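Side-chain contacts in Lin1840 protein (Listeria innocua serovar 6a, PDB 4ZOC), which probably hydrolyses terminal, non-reducing beta-D-glucosyl residues with release of beta-D-glucose, taking part in beta-1,2-glucan metabolism: residues Gly174-Leu179 / Gly230-Met235; Met1-Val6 / Ala328-Leu333; Val121-Ala126 / Asp170-Asp175; Ala57-Gly62 / Val298-Met303. The protein carries 2 engineered substitutions. One frame throughout, in Å; residues are numbered along the deposited sequence.

Contact 1 of 4, residues Gly174-Leu179 / Gly230-Met235; sequences GDASKL and GAKLVM
Ala176, Leu179 and Lys232 make a small, partly buried packing contact, reinforced by a water, at the end of the TIM barrel where its strands begin. The loop after helix 158-173 here meets the turn that leads from helix 221-228 into strand 233-236. The interface is modest, 127 Å², and the nearest CA atoms, those of Ala176 and Gly230, are 6.4 Å apart. Gly230, just past the helix, has positive phi and completes a Schellman motif, and its carbonyl O lies 4.0 Å from Ala176 CB. The same methyl rests against the far end of the lysine chain, with Ala176 CB 4.1 Å from Lys232 CE. Farther back along that chain, Leu179 CD1 touches Lys232 CG at 4.1 Å, the two side chains running past each other in opposite directions. A bend at the second torsion of Lys232 (chi2 -82°), followed by an extended end, carries CE over to the loop. The loop keeps its own shape through an Asx turn: Asp175 OD1 accepts from Ser177 N at 3.0 Å and also from Ser177 OG at 2.8 Å, both arriving from one face of the carboxylate. The polar link across the interface is indirect. A water donates to Ala176 O (2.9 Å) and accepts from Lys232 NZ (3.1 Å), while Asp338 takes the same ammonium in a salt bridge. Lys232 thus serves two chemistries, its methylenes lying along apolar groups of the loop while its charge is paired with Asp338 and only water-linked to the loop backbone.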
loop_
_atom_site.group_PDB
_atom_site.type_symbol
_atom_site.label_atom_id
_atom_site.label_comp_id
_atom_site.label_asym_id
_atom_site.label_seq_id
_atom_site.Cartn_x
_atom_site.Cartn_y
_atom_site.Cartn_z
ATOM N N GLY A 174 2.292 -36.910 -5.581
ATOM C CA GLY A 174 2.506 -37.705 -6.814
ATOM C C GLY A 174 1.310 -37.713 -7.737
ATOM O O GLY A 174 0.734 -36.669 -8.002
ATOM N N ASP A 175 0.931 -38.914 -8.226
ATOM C CA ASP A 175 -0.213 -39.031 -9.078
ATOM C C ASP A 175 -1.441 -38.999 -8.175
ATOM O O ASP A 175 -1.713 -39.948 -7.407
ATOM C CB ASP A 175 -0.099 -40.293 -9.974
ATOM C CG ASP A 175 -1.370 -40.583 -10.730
ATOM O OD1 ASP A 175 -2.431 -39.935 -10.554
ATOM O OD2 ASP A 175 -1.325 -41.508 -11.490
ATOM N N ALA A 176 -2.177 -37.895 -8.242
ATOM C CA ALA A 176 -3.269 -37.673 -7.282
ATOM C C ALA A 176 -4.338 -38.753 -7.345
ATOM O O ALA A 176 -5.049 -38.982 -6.366
ATOM C CB ALA A 176 -3.921 -36.315 -7.468
ATOM N N SER A 177 -4.522 -39.355 -8.514
ATOM C CA SER A 177 -5.606 -40.383 -8.652
ATOM C C SER A 177 -5.253 -41.681 -7.953
ATOM O O SER A 177 -6.104 -42.551 -7.905
ATOM C CB SER A 177 -5.873 -40.654 -10.149
ATOM O OG SER A 177 -4.792 -41.371 -10.715
ATOM N N LYS A 178 -4.025 -41.814 -7.416
ATOM C CA LYS A 178 -3.553 -42.991 -6.732
ATOM C C LYS A 178 -3.203 -42.747 -5.259
ATOM O O LYS A 178 -2.442 -43.506 -4.680
ATOM C CB LYS A 178 -2.359 -43.572 -7.495
ATOM C CG LYS A 178 -2.724 -44.157 -8.880
ATOM C CD LYS A 178 -1.451 -44.696 -9.495
ATOM C CE LYS A 178 -1.580 -45.171 -10.949
ATOM N NZ LYS A 178 -2.893 -45.853 -11.154
ATOM N N LEU A 179 -3.813 -41.753 -4.620
ATOM C CA LEU A 179 -3.563 -41.501 -3.205
ATOM C C LEU A 179 -4.105 -42.626 -2.322
ATOM O O LEU A 179 -3.790 -42.720 -1.121
ATOM C CB LEU A 179 -4.060 -40.102 -2.804
ATOM C CG LEU A 179 -3.082 -38.991 -3.227
ATOM C CD1 LEU A 179 -3.760 -37.644 -3.236
ATOM C CD2 LEU A 179 -1.828 -38.971 -2.357
ATOM N N GLY A 230 -3.814 -30.528 -9.704
ATOM C CA GLY A 230 -4.487 -31.569 -8.936
ATOM C C GLY A 230 -4.482 -31.441 -7.453
ATOM O O GLY A 230 -4.787 -32.435 -6.763
ATOM N N ALA A 231 -4.118 -30.254 -6.922
ATOM C CA ALA A 231 -4.167 -30.095 -5.435
ATOM C C ALA A 231 -5.516 -30.527 -4.888
ATOM O O ALA A 231 -6.580 -30.083 -5.384
ATOM C CB ALA A 231 -3.889 -28.658 -5.012
ATOM N N LYS A 232 -5.520 -31.378 -3.867
ATOM C CA LYS A 232 -6.794 -31.898 -3.377
ATOM C C LYS A 232 -7.683 -30.970 -2.631
ATOM O O LYS A 232 -8.909 -31.094 -2.754
ATOM C CB LYS A 232 -6.586 -33.195 -2.619
ATOM C CG LYS A 232 -6.191 -34.357 -3.570
ATOM C CD LYS A 232 -7.436 -34.923 -4.185
ATOM C CE LYS A 232 -7.259 -36.019 -5.183
ATOM N NZ LYS A 232 -8.631 -36.275 -5.755
ATOM N N LEU A 233 -7.129 -30.069 -1.797
ATOM C CA LEU A 233 -7.932 -29.172 -0.984
ATOM C C LEU A 233 -7.516 -27.704 -1.225
ATOM O O LEU A 233 -6.421 -27.458 -1.719
ATOM C CB LEU A 233 -7.757 -29.441 0.512
ATOM C CG LEU A 233 -8.266 -30.786 1.081
ATOM C CD1 LEU A 233 -7.263 -31.896 0.875
ATOM C CD2 LEU A 233 -8.599 -30.604 2.570
ATOM N N VAL A 234 -8.381 -26.782 -0.877
ATOM C CA VAL A 234 -8.074 -25.369 -0.804
ATOM C C VAL A 234 -8.483 -24.867 0.562
ATOM O O VAL A 234 -9.495 -25.305 1.110
ATOM C CB VAL A 234 -8.789 -24.603 -1.920
ATOM C CG1 VAL A 234 -8.569 -23.083 -1.814
ATOM C CG2 VAL A 234 -8.278 -25.082 -3.243
ATOM N N MET A 235 -7.737 -23.909 1.116
ATOM C CA MET A 235 -8.079 -23.328 2.413
ATOM C C MET A 235 -8.403 -21.846 2.223
ATOM O O MET A 235 -7.744 -21.170 1.410
ATOM C CB MET A 235 -6.886 -23.451 3.408
ATOM C CG MET A 235 -7.097 -22.767 4.745
ATOM S SD MET A 235 -5.639 -22.684 5.781
ATOM C CE MET A 235 -5.403 -24.435 6.132
HETATM O O HOH W 1 -7.844 -39.268 -5.823
#

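Contact 2 of 4, residues Met1-Val6 / Ala328-Leu333; sequences MEQEKV and AVLRML. Engineered in segment 1-6: Glu2 (natural residue Lys).
The carboxamide of Gln3 meets the contact at its nitrogen end, NE2 lying 4.0 Å from Leu330 CD1 with the two side chains crossing at about a right angle. The same nitrogen is hydrogen-bonded to Asn334, one helical turn beyond Leu330, so the amide is held beside the leucine by a polar partner on the same helix. The other flat group, the Arg331 guanidinium, has Ala328 N 4.0 Å above one face and displaced toward the rim; it takes no part in the helix pairing, its partner being Asp299. Most of the 153 Å² interface is apolar and centres on Val6. Its CG1 branch touches two leucines, 3.6 Å from Leu333 CB and 3.7 Å from Leu330 CD1. The chi1 of 179° sets that methyl opposite the backbone N, on the side of the partner helix, where one branch meets both leucines. Against Leu330 it crosses nearly at a right angle, whereas Val6 and Leu333 run alongside in opposite senses. Here the N-terminal helix 3-12 packs on helix 322-338, the second helix after strand 301-302, the eighth of the TIM barrel, and their nearest CA atoms within the segments, Val6 and Leu333, are 6.6 Å apart. Helix 3-12 begins just after Glu2, an engineered residue at the N-cap position. Deeper along the pair, Leu333 also touches Leu9 and Val10, which continue the apolar side of helix 3-12. At the chain start, the amino group of Met1 is hydrogen-bonded to Asn337 and to Glu343.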
loop_
_atom_site.group_PDB
_atom_site.type_symbol
_atom_site.label_atom_id
_atom_site.label_comp_id
_atom_site.label_asym_id
_atom_site.label_seq_id
_atom_site.Cartn_x
_atom_site.Cartn_y
_atom_site.Cartn_z
ATOM N N MET A 1 -13.363 -47.374 -2.137
ATOM C CA MET A 1 -14.614 -48.044 -2.427
ATOM C C MET A 1 -15.370 -47.357 -3.562
ATOM O O MET A 1 -15.025 -46.283 -3.997
ATOM C CB MET A 1 -15.441 -48.196 -1.186
ATOM C CG MET A 1 -16.157 -47.009 -0.671
ATOM S SD MET A 1 -16.989 -47.354 0.915
ATOM C CE MET A 1 -17.933 -45.876 0.991
ATOM N N GLU A 2 -16.364 -48.061 -4.080
ATOM C CA GLU A 2 -17.162 -47.566 -5.229
ATOM C C GLU A 2 -17.964 -46.308 -4.881
ATOM O O GLU A 2 -18.459 -46.146 -3.762
ATOM C CB GLU A 2 -18.128 -48.662 -5.701
ATOM C CG GLU A 2 -17.466 -50.024 -5.803
ATOM C CD GLU A 2 -17.630 -50.888 -4.533
ATOM O OE1 GLU A 2 -16.997 -50.603 -3.444
ATOM O OE2 GLU A 2 -18.409 -51.875 -4.637
ATOM N N GLN A 3 -18.132 -45.444 -5.859
ATOM C CA GLN A 3 -18.819 -44.187 -5.652
ATOM C C GLN A 3 -20.235 -44.347 -5.099
ATOM O O GLN A 3 -20.671 -43.593 -4.213
ATOM C CB GLN A 3 -18.857 -43.457 -6.957
ATOM C CG GLN A 3 -19.175 -42.004 -6.814
ATOM C CD GLN A 3 -18.218 -41.264 -5.892
ATOM O OE1 GLN A 3 -17.008 -41.503 -5.906
ATOM N NE2 GLN A 3 -18.752 -40.349 -5.113
ATOM N N GLU A 4 -20.940 -45.361 -5.561
ATOM C CA GLU A 4 -22.273 -45.640 -5.053
ATOM C C GLU A 4 -22.332 -45.870 -3.538
ATOM O O GLU A 4 -23.307 -45.453 -2.879
ATOM C CB GLU A 4 -22.899 -46.866 -5.791
ATOM C CG GLU A 4 -23.022 -46.650 -7.283
ATOM C CD GLU A 4 -21.716 -46.920 -8.027
ATOM O OE1 GLU A 4 -20.814 -47.558 -7.423
ATOM O OE2 GLU A 4 -21.579 -46.477 -9.193
ATOM N N LYS A 5 -21.314 -46.518 -2.982
ATOM C CA LYS A 5 -21.268 -46.710 -1.551
ATOM C C LYS A 5 -20.978 -45.356 -0.840
ATOM O O LYS A 5 -21.472 -45.098 0.279
ATOM C CB LYS A 5 -20.213 -47.759 -1.209
ATOM C CG LYS A 5 -20.429 -49.129 -1.832
ATOM C CD LYS A 5 -19.872 -50.173 -0.888
ATOM C CE LYS A 5 -20.228 -51.593 -1.294
ATOM N NZ LYS A 5 -21.639 -51.787 -1.786
ATOM N N VAL A 6 -20.167 -44.485 -1.458
ATOM C CA VAL A 6 -19.957 -43.157 -0.869
ATOM C C VAL A 6 -21.319 -42.419 -0.831
ATOM O O VAL A 6 -21.733 -41.866 0.191
ATOM C CB VAL A 6 -18.844 -42.349 -1.622
ATOM C CG1 VAL A 6 -18.685 -40.983 -0.996
ATOM C CG2 VAL A 6 -17.530 -43.108 -1.617
ATOM N N ALA A 328 -21.284 -30.673 0.735
ATOM C CA ALA A 328 -20.093 -30.568 1.543
ATOM C C ALA A 328 -19.716 -31.952 2.124
ATOM O O ALA A 328 -18.559 -32.375 2.073
ATOM C CB ALA A 328 -20.296 -29.567 2.685
ATOM N N VAL A 329 -20.709 -32.668 2.626
ATOM C CA VAL A 329 -20.452 -34.002 3.153
ATOM C C VAL A 329 -19.862 -34.936 2.056
ATOM O O VAL A 329 -18.889 -35.660 2.301
ATOM C CB VAL A 329 -21.716 -34.586 3.835
ATOM C CG1 VAL A 329 -21.521 -36.053 4.167
ATOM C CG2 VAL A 329 -22.089 -33.794 5.064
ATOM N N LEU A 330 -20.454 -34.953 0.862
ATOM C CA LEU A 330 -19.984 -35.753 -0.225
ATOM C C LEU A 330 -18.536 -35.385 -0.554
ATOM O O LEU A 330 -17.710 -36.251 -0.781
ATOM C CB LEU A 330 -20.841 -35.584 -1.457
ATOM C CG LEU A 330 -20.420 -36.449 -2.652
ATOM C CD1 LEU A 330 -20.288 -37.936 -2.343
ATOM C CD2 LEU A 330 -21.409 -36.210 -3.784
ATOM N N ARG A 331 -18.215 -34.087 -0.586
ATOM C CA ARG A 331 -16.799 -33.753 -0.780
ATOM C C ARG A 331 -15.810 -34.329 0.298
ATOM O O ARG A 331 -14.711 -34.868 -0.046
ATOM C CB ARG A 331 -16.651 -32.240 -1.010
ATOM C CG ARG A 331 -17.235 -31.801 -2.340
ATOM C CD ARG A 331 -16.902 -30.338 -2.736
ATOM N NE ARG A 331 -17.605 -29.373 -1.930
ATOM C CZ ARG A 331 -18.777 -28.799 -2.223
ATOM N NH1 ARG A 331 -19.307 -27.904 -1.398
ATOM N NH2 ARG A 331 -19.390 -29.084 -3.359
ATOM N N MET A 332 -16.223 -34.269 1.548
ATOM C CA MET A 332 -15.446 -34.810 2.680
ATOM C C MET A 332 -15.258 -36.329 2.491
ATOM O O MET A 332 -14.178 -36.886 2.626
ATOM C CB MET A 332 -16.144 -34.468 4.005
ATOM C CG MET A 332 -15.939 -33.028 4.524
ATOM S SD MET A 332 -14.191 -32.783 5.006
ATOM C CE MET A 332 -14.186 -33.728 6.558
ATOM N N LEU A 333 -16.363 -37.017 2.182
ATOM C CA LEU A 333 -16.281 -38.464 2.032
ATOM C C LEU A 333 -15.422 -38.812 0.807
ATOM O O LEU A 333 -14.607 -39.757 0.890
ATOM C CB LEU A 333 -17.665 -39.045 1.908
ATOM C CG LEU A 333 -18.425 -39.355 3.189
ATOM C CD1 LEU A 333 -18.032 -38.715 4.477
ATOM C CD2 LEU A 333 -19.933 -39.451 2.952
#

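Contact 3 of 4, residues Val121-Ala126 / Asp170-Asp175; sequences VSALEA and DGYQGD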
loop_
_atom_site.group_PDB
_atom_site.type_symbol
_atom_site.label_atom_id
_atom_site.label_comp_id
_atom_site.label_asym_id
_atom_site.label_seq_id
_atom_site.Cartn_x
_atom_site.Cartn_y
_atom_site.Cartn_z
ATOM N N VAL A 121 10.007 -35.662 0.534
ATOM C CA VAL A 121 10.517 -36.054 1.825
ATOM C C VAL A 121 9.521 -35.720 2.945
ATOM O O VAL A 121 9.291 -36.502 3.861
ATOM C CB VAL A 121 11.900 -35.473 2.101
ATOM C CG1 VAL A 121 12.337 -35.737 3.514
ATOM C CG2 VAL A 121 12.921 -35.999 1.123
ATOM N N SER A 122 8.936 -34.545 2.878
ATOM C CA SER A 122 7.977 -34.087 3.842
ATOM C C SER A 122 6.846 -35.110 3.936
ATOM O O SER A 122 6.441 -35.487 5.026
ATOM C CB SER A 122 7.411 -32.776 3.368
ATOM O OG SER A 122 8.396 -31.712 3.463
ATOM N N ALA A 123 6.328 -35.505 2.771
ATOM C CA ALA A 123 5.220 -36.480 2.722
ATOM C C ALA A 123 5.639 -37.867 3.196
ATOM O O ALA A 123 4.884 -38.505 3.889
ATOM C CB ALA A 123 4.612 -36.576 1.343
ATOM N N LEU A 124 6.852 -38.287 2.853
ATOM C CA LEU A 124 7.370 -39.581 3.340
ATOM C C LEU A 124 7.316 -39.617 4.870
ATOM O O LEU A 124 6.856 -40.578 5.488
ATOM C CB LEU A 124 8.844 -39.724 2.809
ATOM C CG LEU A 124 9.627 -40.885 3.454
ATOM C CD1 LEU A 124 9.169 -42.199 2.854
ATOM C CD2 LEU A 124 11.098 -40.660 3.312
ATOM N N GLU A 125 7.800 -38.546 5.478
ATOM C CA GLU A 125 7.830 -38.437 6.933
ATOM C C GLU A 125 6.488 -38.202 7.604
ATOM O O GLU A 125 6.173 -38.850 8.605
ATOM C CB GLU A 125 8.834 -37.324 7.334
ATOM C CG GLU A 125 10.284 -37.665 6.947
ATOM C CD GLU A 125 11.270 -36.700 7.521
ATOM O OE1 GLU A 125 10.858 -35.567 7.893
ATOM O OE2 GLU A 125 12.481 -37.063 7.613
ATOM N N ALA A 126 5.679 -37.309 7.007
ATOM C CA ALA A 126 4.416 -36.915 7.568
ATOM C C ALA A 126 3.473 -38.116 7.508
ATOM O O ALA A 126 2.760 -38.371 8.496
ATOM C CB ALA A 126 3.810 -35.751 6.802
ATOM N N ASP A 170 3.146 -31.746 -6.781
ATOM C CA ASP A 170 3.641 -32.983 -7.373
ATOM C C ASP A 170 4.463 -33.795 -6.330
ATOM O O ASP A 170 4.302 -34.995 -6.180
ATOM C CB ASP A 170 4.482 -32.631 -8.575
ATOM C CG ASP A 170 4.957 -33.849 -9.335
ATOM O OD1 ASP A 170 4.256 -34.901 -9.366
ATOM O OD2 ASP A 170 6.057 -33.745 -9.938
ATOM N N GLY A 171 5.331 -33.111 -5.601
ATOM C CA GLY A 171 6.132 -33.750 -4.552
ATOM C C GLY A 171 5.301 -34.380 -3.449
ATOM O O GLY A 171 5.548 -35.546 -2.995
ATOM N N TYR A 172 4.285 -33.658 -2.995
ATOM C CA TYR A 172 3.432 -34.188 -1.873
ATOM C C TYR A 172 2.564 -35.338 -2.354
ATOM O O TYR A 172 2.483 -36.349 -1.693
ATOM C CB TYR A 172 2.510 -33.113 -1.288
ATOM C CG TYR A 172 3.187 -31.958 -0.538
ATOM C CD1 TYR A 172 4.062 -32.195 0.500
ATOM C CD2 TYR A 172 2.818 -30.621 -0.771
ATOM C CE1 TYR A 172 4.614 -31.163 1.222
ATOM C CE2 TYR A 172 3.430 -29.589 -0.054
ATOM C CZ TYR A 172 4.310 -29.865 0.945
ATOM O OH TYR A 172 4.892 -28.835 1.664
ATOM N N GLN A 173 1.904 -35.139 -3.498
ATOM C CA GLN A 173 0.824 -36.005 -3.895
ATOM C C GLN A 173 1.245 -37.123 -4.842
ATOM O O GLN A 173 0.576 -38.153 -4.946
ATOM C CB GLN A 173 -0.302 -35.182 -4.572
ATOM C CG GLN A 173 -0.875 -34.070 -3.733
ATOM C CD GLN A 173 -2.157 -33.495 -4.227
ATOM O OE1 GLN A 173 -2.953 -32.977 -3.419
ATOM N NE2 GLN A 173 -2.388 -33.535 -5.527
ATOM N N GLY A 174 2.292 -36.910 -5.581
ATOM C CA GLY A 174 2.506 -37.705 -6.814
ATOM C C GLY A 174 1.310 -37.713 -7.737
ATOM O O GLY A 174 0.734 -36.669 -8.002
ATOM N N ASP A 175 0.931 -38.914 -8.226
ATOM C CA ASP A 175 -0.213 -39.031 -9.078
ATOM C C ASP A 175 -1.441 -38.999 -8.175
ATOM O O ASP A 175 -1.713 -39.948 -7.407
ATOM C CB ASP A 175 -0.099 -40.293 -9.974
ATOM C CG ASP A 175 -1.370 -40.583 -10.730
ATOM O OD1 ASP A 175 -2.431 -39.935 -10.554
ATOM O OD2 ASP A 175 -1.325 -41.508 -11.490
HETATM O O HOH W 2 6.667 -29.489 3.829
#
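Ser122, the first residue of 121-126 to touch Tyr172, belongs to helix 112-128, which packs on helix 158-173 in the outer helical layer of the TIM barrel. The helices follow the third and fourth strands of the barrel sheet in turn, and their separation here is short, Ala123 CA to Tyr172 CA being 5.4 Å. Ser122 brings its CB to 3.9 Å from Tyr172 CE1, in the plane of the ring and at its edge. Its hydroxyl is turned back along its own helix, with OG beside the backbone N (chi1 -71°), and there it donates to Met118 O. Next in sequence, Ala123 faces the partner helix squarely: its CB is 3.7 Å from Tyr172 O, and 4.5 Å from Tyr172 CD1, again near the ring plane. A methyl and a serine CB thus line one edge of the aromatic ring, and no ring face is used in this pairing. The small side chains of Ser122 and Ala123 are consistent with the close approach. Further on, Glu125 turns from the interface to hydrogen-bond Thr98 and the backbone nitrogens of Lys97 and Leu359, while Ala126 N closes the helical turn onto Ser122 O. On the other side of the contact, the carbonyl of Tyr172 accepts from Gln185 NE2, so the oxygen that Ala123 abuts has a polar partner in this buried setting. The phenol is hydrogen-bonded to Ser136 OG, and one water joins the two side chains, lying 2.9 Å from Tyr172 OH and donating to Ser122 OG at 2.8 Å.

Contact 4 of 4, residues Ala57-Gly62 / Val298-Met303; sequences AGSVLG and VDLEMM
Leu61 holds CG between its backbone N and carbonyl carbon, the crowded position (chi1 88°), and its two methyls meet two successive methionines. Met302 runs out extended and then bends at chi3 (-64°), which folds CE round so that CG, SD and CE all lie beside one leucine methyl. The closest of these is SD, 3.5 Å from Leu61 CD1, with the side chains crossing at about a right angle. The other branch, Leu61 CD2, is 4.1 Å from Met303 CG. Earlier in both segments, Ser59 CB touches Leu300 CD2 at 4.1 Å. No backbone bond joins the segments, since strand 23-25 lies between strands 59-61 and 301-302 in the parallel sheet of the TIM barrel; their nearest CA atoms, Leu61 and Met302, are 8.3 Å apart. The contact therefore reaches over a strand by side chains alone, inside the barrel, where Leu300 and Met302 also touch Gln24. Ser59 OG turns to Val87 O and Gln24 NE2 for its hydrogen bonds. With that group satisfied, the contact is wholly apolar. Met302 and Met303 also touch Trp271 of the glucose pocket, with the Met302 side chain about 6 Å from a bound glucose, consistent with this layer backing the sugar site.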
loop_
_atom_site.group_PDB
_atom_site.type_symbol
_atom_site.label_atom_id
_atom_site.label_comp_id
_atom_site.label_asym_id
_atom_site.label_seq_id
_atom_site.Cartn_x
_atom_site.Cartn_y
_atom_site.Cartn_z
ATOM N N ALA A 57 -17.329 -35.950 14.339
ATOM C CA ALA A 57 -16.482 -34.950 13.667
ATOM C C ALA A 57 -15.781 -35.470 12.462
ATOM O O ALA A 57 -15.436 -36.647 12.368
ATOM C CB ALA A 57 -15.476 -34.393 14.676
ATOM N N GLY A 58 -15.574 -34.595 11.456
ATOM C CA GLY A 58 -15.034 -35.065 10.175
ATOM C C GLY A 58 -13.546 -35.217 10.187
ATOM O O GLY A 58 -12.973 -36.086 9.491
ATOM N N SER A 59 -12.878 -34.399 10.984
ATOM C CA SER A 59 -11.421 -34.361 10.838
ATOM C C SER A 59 -10.699 -33.935 12.113
ATOM O O SER A 59 -11.233 -33.213 12.903
ATOM C CB SER A 59 -11.123 -33.376 9.626
ATOM O OG SER A 59 -9.719 -33.186 9.439
ATOM N N VAL A 60 -9.438 -34.367 12.237
ATOM C CA VAL A 60 -8.476 -33.935 13.178
ATOM C C VAL A 60 -7.442 -33.046 12.544
ATOM O O VAL A 60 -6.974 -33.358 11.462
ATOM C CB VAL A 60 -7.723 -35.175 13.700
ATOM C CG1 VAL A 60 -6.662 -34.776 14.708
ATOM C CG2 VAL A 60 -8.716 -36.097 14.372
ATOM N N LEU A 61 -7.058 -31.941 13.207
ATOM C CA LEU A 61 -5.805 -31.299 12.748
ATOM C C LEU A 61 -4.762 -31.221 13.833
ATOM O O LEU A 61 -5.069 -31.021 15.029
ATOM C CB LEU A 61 -6.009 -29.937 12.122
ATOM C CG LEU A 61 -5.993 -28.765 13.105
ATOM C CD1 LEU A 61 -5.957 -27.483 12.313
ATOM C CD2 LEU A 61 -7.279 -28.916 13.854
ATOM N N GLY A 62 -3.524 -31.473 13.421
ATOM C CA GLY A 62 -2.425 -31.391 14.296
ATOM C C GLY A 62 -2.274 -32.553 15.306
ATOM O O GLY A 62 -1.849 -32.329 16.434
ATOM N N VAL A 298 -17.847 -23.470 1.919
ATOM C CA VAL A 298 -16.847 -23.889 2.902
ATOM C C VAL A 298 -17.373 -25.215 3.459
ATOM O O VAL A 298 -18.456 -25.254 4.002
ATOM C CB VAL A 298 -16.661 -22.856 4.045
ATOM C CG1 VAL A 298 -15.734 -23.423 5.095
ATOM C CG2 VAL A 298 -16.082 -21.551 3.520
ATOM N N ASP A 299 -16.586 -26.260 3.296
ATOM C CA ASP A 299 -16.985 -27.605 3.686
ATOM C C ASP A 299 -16.640 -27.990 5.083
ATOM O O ASP A 299 -17.227 -28.928 5.621
ATOM C CB ASP A 299 -16.389 -28.607 2.745
ATOM C CG ASP A 299 -16.794 -28.335 1.305
ATOM O OD1 ASP A 299 -17.985 -27.963 1.069
ATOM O OD2 ASP A 299 -15.959 -28.583 0.421
ATOM N N LEU A 300 -15.624 -27.335 5.651
ATOM C CA LEU A 300 -14.976 -27.841 6.899
ATOM C C LEU A 300 -14.530 -26.675 7.725
ATOM O O LEU A 300 -13.691 -25.894 7.246
ATOM C CB LEU A 300 -13.805 -28.758 6.496
ATOM C CG LEU A 300 -13.073 -29.494 7.624
ATOM C CD1 LEU A 300 -14.015 -30.263 8.582
ATOM C CD2 LEU A 300 -11.921 -30.343 7.048
ATOM N N GLU A 301 -15.108 -26.546 8.913
ATOM C CA GLU A 301 -14.889 -25.455 9.836
ATOM C C GLU A 301 -13.785 -25.827 10.804
ATOM O O GLU A 301 -13.912 -26.780 11.576
ATOM C CB GLU A 301 -16.168 -25.111 10.589
ATOM C CG GLU A 301 -15.989 -23.967 11.593
ATOM C CD GLU A 301 -17.235 -23.413 12.101
ATOM O OE1 GLU A 301 -18.294 -24.017 11.838
ATOM O OE2 GLU A 301 -17.154 -22.384 12.833
ATOM N N MET A 302 -12.672 -25.087 10.701
ATOM C CA MET A 302 -11.516 -25.425 11.480
ATOM C C MET A 302 -11.595 -24.823 12.903
ATOM O O MET A 302 -11.369 -23.611 13.114
ATOM C CB MET A 302 -10.257 -24.890 10.776
ATOM C CG MET A 302 -8.985 -25.216 11.540
ATOM S SD MET A 302 -7.430 -24.623 10.814
ATOM C CE MET A 302 -7.346 -25.537 9.268
ATOM N N MET A 303 -11.960 -25.665 13.896
ATOM C CA MET A 303 -11.848 -25.288 15.359
ATOM C C MET A 303 -12.726 -24.181 15.900
ATOM O O MET A 303 -12.506 -23.616 16.943
ATOM C CB MET A 303 -10.400 -25.083 15.711
ATOM C CG MET A 303 -9.721 -26.414 16.044
ATOM S SD MET A 303 -10.442 -27.239 17.522
ATOM C CE MET A 303 -9.798 -26.199 18.834
#

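Overall arrangement
From the N terminus, contact 2 closes the widest loop, bringing helix 3-12 back to helix 322-338 and enclosing the other three. Within it, contact 4 joins strand 59-61 to strand 301-302, second and eighth in the barrel. Contacts 3 and 1 lie within that loop in turn: contact 3 pairs helices 112-128 and 158-173, and contact 1 begins where it ends, sharing Gly174 and Asp175, to reach the start of strand 233-236. Gln173 stitches these two by hydrogen bonds to Gly230 and Lys232. Arg331 and Asp299 link contacts 2 and 4 by a salt bridge, while methyls of Met235 and Met302 meet in the barrel interior between contacts 1 and 4.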